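Local coordinates for protein sugar kinase, pfkB family (Thermotoga maritima, PDB 2AJR) that probably acts as an ATP-dependent sugar kinase of the pfkB family, possibly a phosphofructokinase that phosphorylates fructose 1-phosphate or a related sugar phosphate, at residues T129-D132 / V133-L137; V181-T184 / P185-E189; N289-E292 / M293-G297. One frame throughout, in Å; residues are numbered along the deposited sequence.

Contact 1 of 3, residues T129-D132 / V133-L137; sequences TDMD and VNHFL
Thr129 and Val133 meet at the N-cap and first turn of helix 130-144, near the protein surface. Backbone bonds come first: Val133 N donates to Thr129 O at 3.2 Å. The same step of four residues carries on through Asn134 N to Asp130 O, His135 N to Met131 O, and Phe136 N to Asp132 O at 2.9 Å.

The cap is a side-chain bond. With chi1 at 72°, Thr129 turns its hydroxyl toward the start of the helix, where OG1 accepts from Asp132 N at 3.2 Å and an almost straight 164°. An N-H of the first turn, which has no carbonyl of the helix before it to bond to, is satisfied by the threonine hydroxyl.

On the inward side, the CG2 methyl of Val133 touches a polar backbone atom, Thr129 O, 3.5 Å away, while its apolar packing is on Val128, Val160 and Ile164. Phe136 leads away from the first turn to meet the ring of Phe73 and to touch Leu168 of helix 164-174, and these contacts bind the turn to the rest of the fold.

On the outer side, selenomethionine Met131 brings CE within 3.6 Å of His135 NE2, a doubtful approach because Met131 is modelled in two conformations. The Met131 carbonyl also meets the ring: Met131 O sits above one face of the imidazole, offset toward the rim, 3.4 Å from His135 CG.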
loop_
_atom_site.group_PDB
_atom_site.type_symbol
_atom_site.label_atom_id
_atom_site.label_comp_id
_atom_site.label_asym_id
_atom_site.label_seq_id
_atom_site.Cartn_x
_atom_site.Cartn_y
_atom_site.Cartn_z
ATOM N N THR A 129 18.482 -6.710 -13.614
ATOM C CA THR A 129 19.695 -7.423 -13.979
ATOM C C THR A 129 20.497 -6.639 -15.014
ATOM O O THR A 129 20.040 -5.613 -15.529
ATOM C CB THR A 129 19.368 -8.780 -14.597
ATOM O OG1 THR A 129 18.818 -8.584 -15.908
ATOM C CG2 THR A 129 18.387 -9.562 -13.715
ATOM N N ASP A 130 21.689 -7.141 -15.325
ATOM C CA ASP A 130 22.573 -6.495 -16.291
ATOM C C ASP A 130 22.055 -6.661 -17.739
ATOM O O ASP A 130 22.231 -5.778 -18.576
ATOM C CB ASP A 130 23.999 -7.046 -16.148
ATOM C CG ASP A 130 25.041 -5.951 -16.113
ATOM O OD1 ASP A 130 24.836 -4.955 -15.382
ATOM O OD2 ASP A 130 26.069 -6.092 -16.801
HETATM N N MSE A 131 21.428 -7.795 -18.028
HETATM C CA MSE A 131 20.803 -7.961 -19.332
HETATM C C MSE A 131 19.678 -6.949 -19.538
HETATM O O MSE A 131 19.578 -6.367 -20.618
HETATM C CB MSE A 131 20.333 -9.400 -19.572
HETATM C CG MSE A 131 21.374 -10.243 -20.318
HETATM SE SE MSE A 131 21.928 -9.452 -22.054
HETATM C CE MSE A 131 20.870 -10.629 -23.285
ATOM N N ASP A 132 18.875 -6.699 -18.506
ATOM C CA ASP A 132 17.800 -5.723 -18.592
ATOM C C ASP A 132 18.360 -4.332 -18.864
ATOM O O ASP A 132 17.835 -3.599 -19.708
ATOM C CB ASP A 132 16.971 -5.683 -17.302
ATOM C CG ASP A 132 16.167 -6.952 -17.063
ATOM O OD1 ASP A 132 15.902 -7.703 -18.033
ATOM O OD2 ASP A 132 15.816 -7.190 -15.876
ATOM N N VAL A 133 19.422 -3.965 -18.156
ATOM C CA VAL A 133 20.006 -2.639 -18.335
ATOM C C VAL A 133 20.526 -2.505 -19.767
ATOM O O VAL A 133 20.351 -1.461 -20.381
ATOM C CB VAL A 133 21.104 -2.319 -17.257
ATOM C CG1 VAL A 133 21.901 -1.063 -17.612
ATOM C CG2 VAL A 133 20.457 -2.152 -15.903
ATOM N N ASN A 134 21.126 -3.563 -20.308
ATOM C CA ASN A 134 21.611 -3.535 -21.688
ATOM C C ASN A 134 20.493 -3.372 -22.703
ATOM O O ASN A 134 20.590 -2.559 -23.615
ATOM C CB ASN A 134 22.452 -4.776 -22.005
ATOM C CG ASN A 134 23.825 -4.717 -21.360
ATOM O OD1 ASN A 134 24.329 -3.634 -21.016
ATOM N ND2 ASN A 134 24.444 -5.875 -21.193
ATOM N N HIS A 135 19.420 -4.119 -22.533
ATOM C CA HIS A 135 18.273 -3.973 -23.406
ATOM C C HIS A 135 17.747 -2.563 -23.319
ATOM O O HIS A 135 17.363 -1.984 -24.326
ATOM C CB HIS A 135 17.171 -4.951 -23.027
ATOM C CG HIS A 135 17.495 -6.367 -23.349
ATOM N ND1 HIS A 135 16.868 -7.426 -22.732
ATOM C CD2 HIS A 135 18.383 -6.906 -24.219
ATOM C CE1 HIS A 135 17.347 -8.560 -23.217
ATOM N NE2 HIS A 135 18.266 -8.274 -24.123
ATOM N N PHE A 136 17.739 -1.999 -22.118
ATOM C CA PHE A 136 17.333 -0.613 -21.969
ATOM C C PHE A 136 18.240 0.351 -22.744
ATOM O O PHE A 136 17.746 1.255 -23.424
ATOM C CB PHE A 136 17.272 -0.181 -20.497
ATOM C CG PHE A 136 16.972 1.272 -20.344
ATOM C CD1 PHE A 136 15.663 1.727 -20.377
ATOM C CD2 PHE A 136 17.993 2.197 -20.249
ATOM C CE1 PHE A 136 15.365 3.082 -20.279
ATOM C CE2 PHE A 136 17.701 3.559 -20.154
ATOM C CZ PHE A 136 16.382 3.998 -20.178
ATOM N N LEU A 137 19.552 0.189 -22.627
ATOM C CA LEU A 137 20.479 1.150 -23.265
ATOM C C LEU A 137 20.332 1.105 -24.774
ATOM O O LEU A 137 20.402 2.120 -25.454
ATOM C CB LEU A 137 21.941 0.868 -22.884
ATOM C CG LEU A 137 22.309 1.132 -21.422
ATOM C CD1 LEU A 137 23.715 0.585 -21.070
ATOM C CD2 LEU A 137 22.180 2.621 -21.140
#

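Contact 2 of 3, residues V181-T184 / P185-E189; sequences VEQT and PRLLE
Thr184 O accepts the backbone N-H of Leu188 at 2.9 Å. Leu187 N also comes within 3.1 Å of Thr184 O, so this carbonyl faces the amides of the first turn of helix 185-193. Glu189 N reaches Pro185 O in the next bond of the series, at 2.7 Å.

Thr184 occupies the N-cap position, yet its side chain makes no capping bond. A chi1 of 65° holds OG1 in the crowded position between the backbone N and the carbonyl carbon, and from there it lies 3.8 Å from Leu187 CG, the two side chains crossing obliquely. Pro185 follows as the first helical residue, a place where its missing N-H costs no helix bond.

This is the first half of a beta-alpha-beta crossover: strand 178-182 runs out through Gln183 and Thr184 into helix 185-193, which leads on to the parallel strand 200-201 in the central sheet of the ribokinase-like fold.

Leu188 folds back over the strand end. Its CD2 meets Val181 CG1 at 3.6 Å, the two side chains passing antiparallel, and its CD1 lies 3.4 Å from Gln183 O. Val169 and Ile191 add to the apolar surroundings of Val181. Gln183 crosses Leu187 at about a right angle, its NE2 4.0 Å from Leu187 CD1. That amide group is buried, and its NE2 is satisfied by a hydrogen bond to Gly154 O. Glu182 turns the other way and makes a salt bridge with Lys53, whereas the end of Arg186 leads away from the strand side and makes a salt bridge with Glu162.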
loop_
_atom_site.group_PDB
_atom_site.type_symbol
_atom_site.label_atom_id
_atom_site.label_comp_id
_atom_site.label_asym_id
_atom_site.label_seq_id
_atom_site.Cartn_x
_atom_site.Cartn_y
_atom_site.Cartn_z
ATOM N N VAL A 181 17.802 17.215 -16.487
ATOM C CA VAL A 181 17.920 16.215 -15.421
ATOM C C VAL A 181 17.391 16.726 -14.090
ATOM O O VAL A 181 17.692 17.847 -13.696
ATOM C CB VAL A 181 19.376 15.758 -15.223
ATOM C CG1 VAL A 181 19.480 14.891 -13.986
ATOM C CG2 VAL A 181 19.878 15.006 -16.445
ATOM N N GLU A 182 16.599 15.900 -13.405
ATOM C CA GLU A 182 16.237 16.129 -11.991
ATOM C C GLU A 182 16.581 14.879 -11.172
ATOM O O GLU A 182 15.867 13.892 -11.236
ATOM C CB GLU A 182 14.741 16.506 -11.818
ATOM C CG GLU A 182 14.338 16.792 -10.331
ATOM C CD GLU A 182 12.835 17.077 -10.099
ATOM O OE1 GLU A 182 11.970 16.574 -10.862
ATOM O OE2 GLU A 182 12.525 17.811 -9.133
ATOM N N GLN A 183 17.669 14.912 -10.407
ATOM C CA GLN A 183 18.078 13.755 -9.603
ATOM C C GLN A 183 18.750 14.184 -8.320
ATOM O O GLN A 183 19.151 15.322 -8.188
ATOM C CB GLN A 183 19.014 12.846 -10.398
ATOM C CG GLN A 183 18.288 12.141 -11.535
ATOM C CD GLN A 183 19.114 11.076 -12.257
ATOM O OE1 GLN A 183 20.223 11.333 -12.713
ATOM N NE2 GLN A 183 18.541 9.878 -12.397
ATOM N N THR A 184 18.878 13.254 -7.383
ATOM C CA THR A 184 19.500 13.520 -6.099
ATOM C C THR A 184 21.009 13.762 -6.278
ATOM O O THR A 184 21.599 13.366 -7.295
ATOM C CB THR A 184 19.260 12.354 -5.099
ATOM O OG1 THR A 184 19.914 11.165 -5.572
ATOM C CG2 THR A 184 17.746 12.090 -4.914
ATOM N N PRO A 185 21.635 14.442 -5.303
ATOM C CA PRO A 185 23.051 14.792 -5.399
ATOM C C PRO A 185 23.956 13.624 -5.756
ATOM O O PRO A 185 24.808 13.746 -6.639
ATOM C CB PRO A 185 23.368 15.301 -3.995
ATOM C CG PRO A 185 22.095 15.894 -3.552
ATOM C CD PRO A 185 21.035 14.979 -4.069
ATOM N N ARG A 186 23.753 12.498 -5.083
ATOM C CA ARG A 186 24.601 11.329 -5.265
ATOM C C ARG A 186 24.606 10.915 -6.721
ATOM O O ARG A 186 25.656 10.730 -7.317
ATOM C CB ARG A 186 24.109 10.178 -4.388
ATOM C CG ARG A 186 25.194 9.174 -4.065
ATOM C CD ARG A 186 25.087 8.645 -2.630
ATOM N NE ARG A 186 25.858 7.410 -2.463
ATOM C CZ ARG A 186 25.474 6.206 -2.904
ATOM N NH1 ARG A 186 24.313 6.042 -3.549
ATOM N NH2 ARG A 186 26.260 5.151 -2.700
ATOM N N LEU A 187 23.428 10.805 -7.316
ATOM C CA LEU A 187 23.364 10.499 -8.735
ATOM C C LEU A 187 23.926 11.646 -9.608
ATOM O O LEU A 187 24.602 11.373 -10.600
ATOM C CB LEU A 187 21.935 10.096 -9.147
ATOM C CG LEU A 187 21.307 8.939 -8.342
ATOM C CD1 LEU A 187 19.950 8.502 -8.906
ATOM C CD2 LEU A 187 22.224 7.735 -8.249
ATOM N N LEU A 188 23.691 12.906 -9.242
ATOM C CA LEU A 188 24.190 14.025 -10.060
ATOM C C LEU A 188 25.715 14.137 -10.041
ATOM O O LEU A 188 26.334 14.493 -11.036
ATOM C CB LEU A 188 23.597 15.369 -9.608
ATOM C CG LEU A 188 22.144 15.650 -9.975
ATOM C CD1 LEU A 188 21.742 17.029 -9.497
ATOM C CD2 LEU A 188 21.956 15.517 -11.497
ATOM N N GLU A 189 26.302 13.878 -8.881
ATOM C CA GLU A 189 27.760 13.744 -8.730
ATOM C C GLU A 189 28.339 12.823 -9.828
ATOM O O GLU A 189 29.374 13.074 -10.441
ATOM C CB GLU A 189 28.052 13.131 -7.348
ATOM C CG GLU A 189 29.187 13.774 -6.581
ATOM C CD GLU A 189 28.716 14.736 -5.504
ATOM O OE1 GLU A 189 27.896 14.323 -4.648
ATOM O OE2 GLU A 189 29.191 15.893 -5.500
#

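Contact 3 of 3, residues N289-E292 / M293-G297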
loop_
_atom_site.group_PDB
_atom_site.type_symbol
_atom_site.label_atom_id
_atom_site.label_comp_id
_atom_site.label_asym_id
_atom_site.label_seq_id
_atom_site.Cartn_x
_atom_site.Cartn_y
_atom_site.Cartn_z
ATOM N N ASN A 289 15.102 30.486 -23.819
ATOM C CA ASN A 289 15.246 31.603 -22.898
ATOM C C ASN A 289 15.092 31.028 -21.495
ATOM O O ASN A 289 13.991 30.684 -21.070
ATOM C CB ASN A 289 14.204 32.681 -23.171
ATOM C CG ASN A 289 14.364 33.883 -22.263
ATOM O OD1 ASN A 289 14.452 33.748 -21.040
ATOM N ND2 ASN A 289 14.407 35.070 -22.856
ATOM N N PHE A 290 16.210 30.923 -20.785
ATOM C CA PHE A 290 16.300 30.118 -19.574
ATOM C C PHE A 290 15.593 30.709 -18.366
ATOM O O PHE A 290 14.874 30.003 -17.671
ATOM C CB PHE A 290 17.763 29.837 -19.247
ATOM C CG PHE A 290 18.450 29.001 -20.281
ATOM C CD1 PHE A 290 17.972 27.736 -20.588
ATOM C CD2 PHE A 290 19.568 29.473 -20.961
ATOM C CE1 PHE A 290 18.595 26.957 -21.561
ATOM C CE2 PHE A 290 20.208 28.692 -21.923
ATOM C CZ PHE A 290 19.718 27.436 -22.224
ATOM N N LEU A 291 15.782 31.988 -18.101
ATOM C CA LEU A 291 15.100 32.591 -16.970
ATOM C C LEU A 291 13.599 32.426 -17.167
ATOM O O LEU A 291 12.899 31.956 -16.259
ATOM C CB LEU A 291 15.463 34.070 -16.781
ATOM C CG LEU A 291 14.840 34.665 -15.500
ATOM C CD1 LEU A 291 15.238 33.852 -14.277
ATOM C CD2 LEU A 291 15.182 36.139 -15.313
ATOM N N GLU A 292 13.106 32.774 -18.357
ATOM C CA GLU A 292 11.670 32.604 -18.648
ATOM C C GLU A 292 11.224 31.134 -18.593
ATOM O O GLU A 292 10.103 30.850 -18.183
ATOM C CB GLU A 292 11.280 33.259 -19.970
ATOM C CG GLU A 292 11.509 34.784 -19.987
ATOM C CD GLU A 292 10.535 35.560 -19.105
ATOM O OE1 GLU A 292 9.308 35.413 -19.270
ATOM O OE2 GLU A 292 10.995 36.347 -18.256
HETATM N N MSE A 293 12.104 30.207 -18.960
HETATM C CA MSE A 293 11.830 28.784 -18.744
HETATM C C MSE A 293 11.628 28.450 -17.287
HETATM O O MSE A 293 10.652 27.805 -16.945
HETATM C CB MSE A 293 12.973 27.918 -19.212
HETATM C CG MSE A 293 12.907 27.516 -20.650
HETATM SE SE MSE A 293 14.382 26.306 -21.024
HETATM C CE MSE A 293 14.396 25.318 -19.435
ATOM N N ALA A 294 12.568 28.863 -16.436
ATOM C CA ALA A 294 12.455 28.616 -14.999
ATOM C C ALA A 294 11.205 29.276 -14.402
ATOM O O ALA A 294 10.558 28.698 -13.531
ATOM C CB ALA A 294 13.696 29.086 -14.281
ATOM N N LYS A 295 10.866 30.472 -14.883
ATOM C CA LYS A 295 9.687 31.203 -14.397
ATOM C C LYS A 295 8.406 30.470 -14.732
ATOM O O LYS A 295 7.482 30.405 -13.920
ATOM C CB LYS A 295 9.626 32.620 -14.991
ATOM C CG LYS A 295 10.562 33.626 -14.290
ATOM C CD LYS A 295 10.795 34.904 -15.100
ATOM C CE LYS A 295 9.557 35.808 -15.139
ATOM N NZ LYS A 295 9.784 37.027 -15.967
ATOM N N PHE A 296 8.344 29.946 -15.948
ATOM C CA PHE A 296 7.185 29.193 -16.376
ATOM C C PHE A 296 7.125 27.876 -15.597
ATOM O O PHE A 296 6.046 27.425 -15.208
ATOM C CB PHE A 296 7.235 28.933 -17.882
ATOM C CG PHE A 296 5.967 28.340 -18.438
ATOM C CD1 PHE A 296 4.913 29.153 -18.806
ATOM C CD2 PHE A 296 5.835 26.975 -18.594
ATOM C CE1 PHE A 296 3.746 28.615 -19.316
ATOM C CE2 PHE A 296 4.679 26.432 -19.105
ATOM C CZ PHE A 296 3.626 27.255 -19.464
ATOM N N GLY A 297 8.286 27.276 -15.354
ATOM C CA GLY A 297 8.370 26.071 -14.550
ATOM C C GLY A 297 7.816 26.332 -13.167
ATOM O O GLY A 297 7.020 25.539 -12.653
#
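Glu292 and Lys295 form a salt bridge, and Phe290 and Met293 a Met-aromatic contact, within the first turns of helix 290-304. The partly buried start of this helix packs on helix 271-286 and on the sheet of the pfkB fold; its far end, at Ala304, belongs to the magnesium site.

The ionic pair spans three residues. Glu292 bends at chi2 (-71°) and Lys295 at chi3, and the chains run side by side in the same direction until Lys295 NZ donates to Glu292 OE2 at 2.7 Å. The ammonium meets the syn side of the carboxylate, 23° out of its plane. Leu291 CG touches Lys295 CD at 4.1 Å.

Toward the interior, selenomethionine Met293 lies alongside Phe290, with Met293 SE 3.9 Å from Phe290 CD1 and oblique to the ring. Phe178 and Phe180 of strand 178-182 add to this cluster, touching Phe290 and Met293 respectively, as do Met279 and Tyr282 of helix 271-286, both on Met293.

Asn289 is the N-cap: its OD1 accepts from Glu292 N at 3.2 Å, while its carbonyl O accepts from Met293 N at 2.9 Å. Glu292 is thus held by its amide at the cap and by its carboxylate at Lys295. A negative charge this close to the helix N-terminus should also interact favourably with the helix dipole, and the nearby ammonium would probably help keep the carboxylate ionised.

How the contacts relate
All three contacts are helix starts, each in a different helix, and none touches another. Contact 2 is buried, its centre about 11 Å from the centre of the chain, and joins a strand to the helix after it; contact 1 is at the surface and contact 3 partly buried, on opposite sides of that centre. Chemistry follows place: contacts 1 and 3 have side-chain N-caps, a threonine hydroxyl and an asparagine side-chain carbonyl, whereas in contact 2 the threonine makes no such bond and Leu188 packs on the strand end. Only contact 3 carries a salt bridge between its segments. Strand 178-182 links contacts 2 and 3, through Val181 in one and Phe178 and Phe180 beside the other.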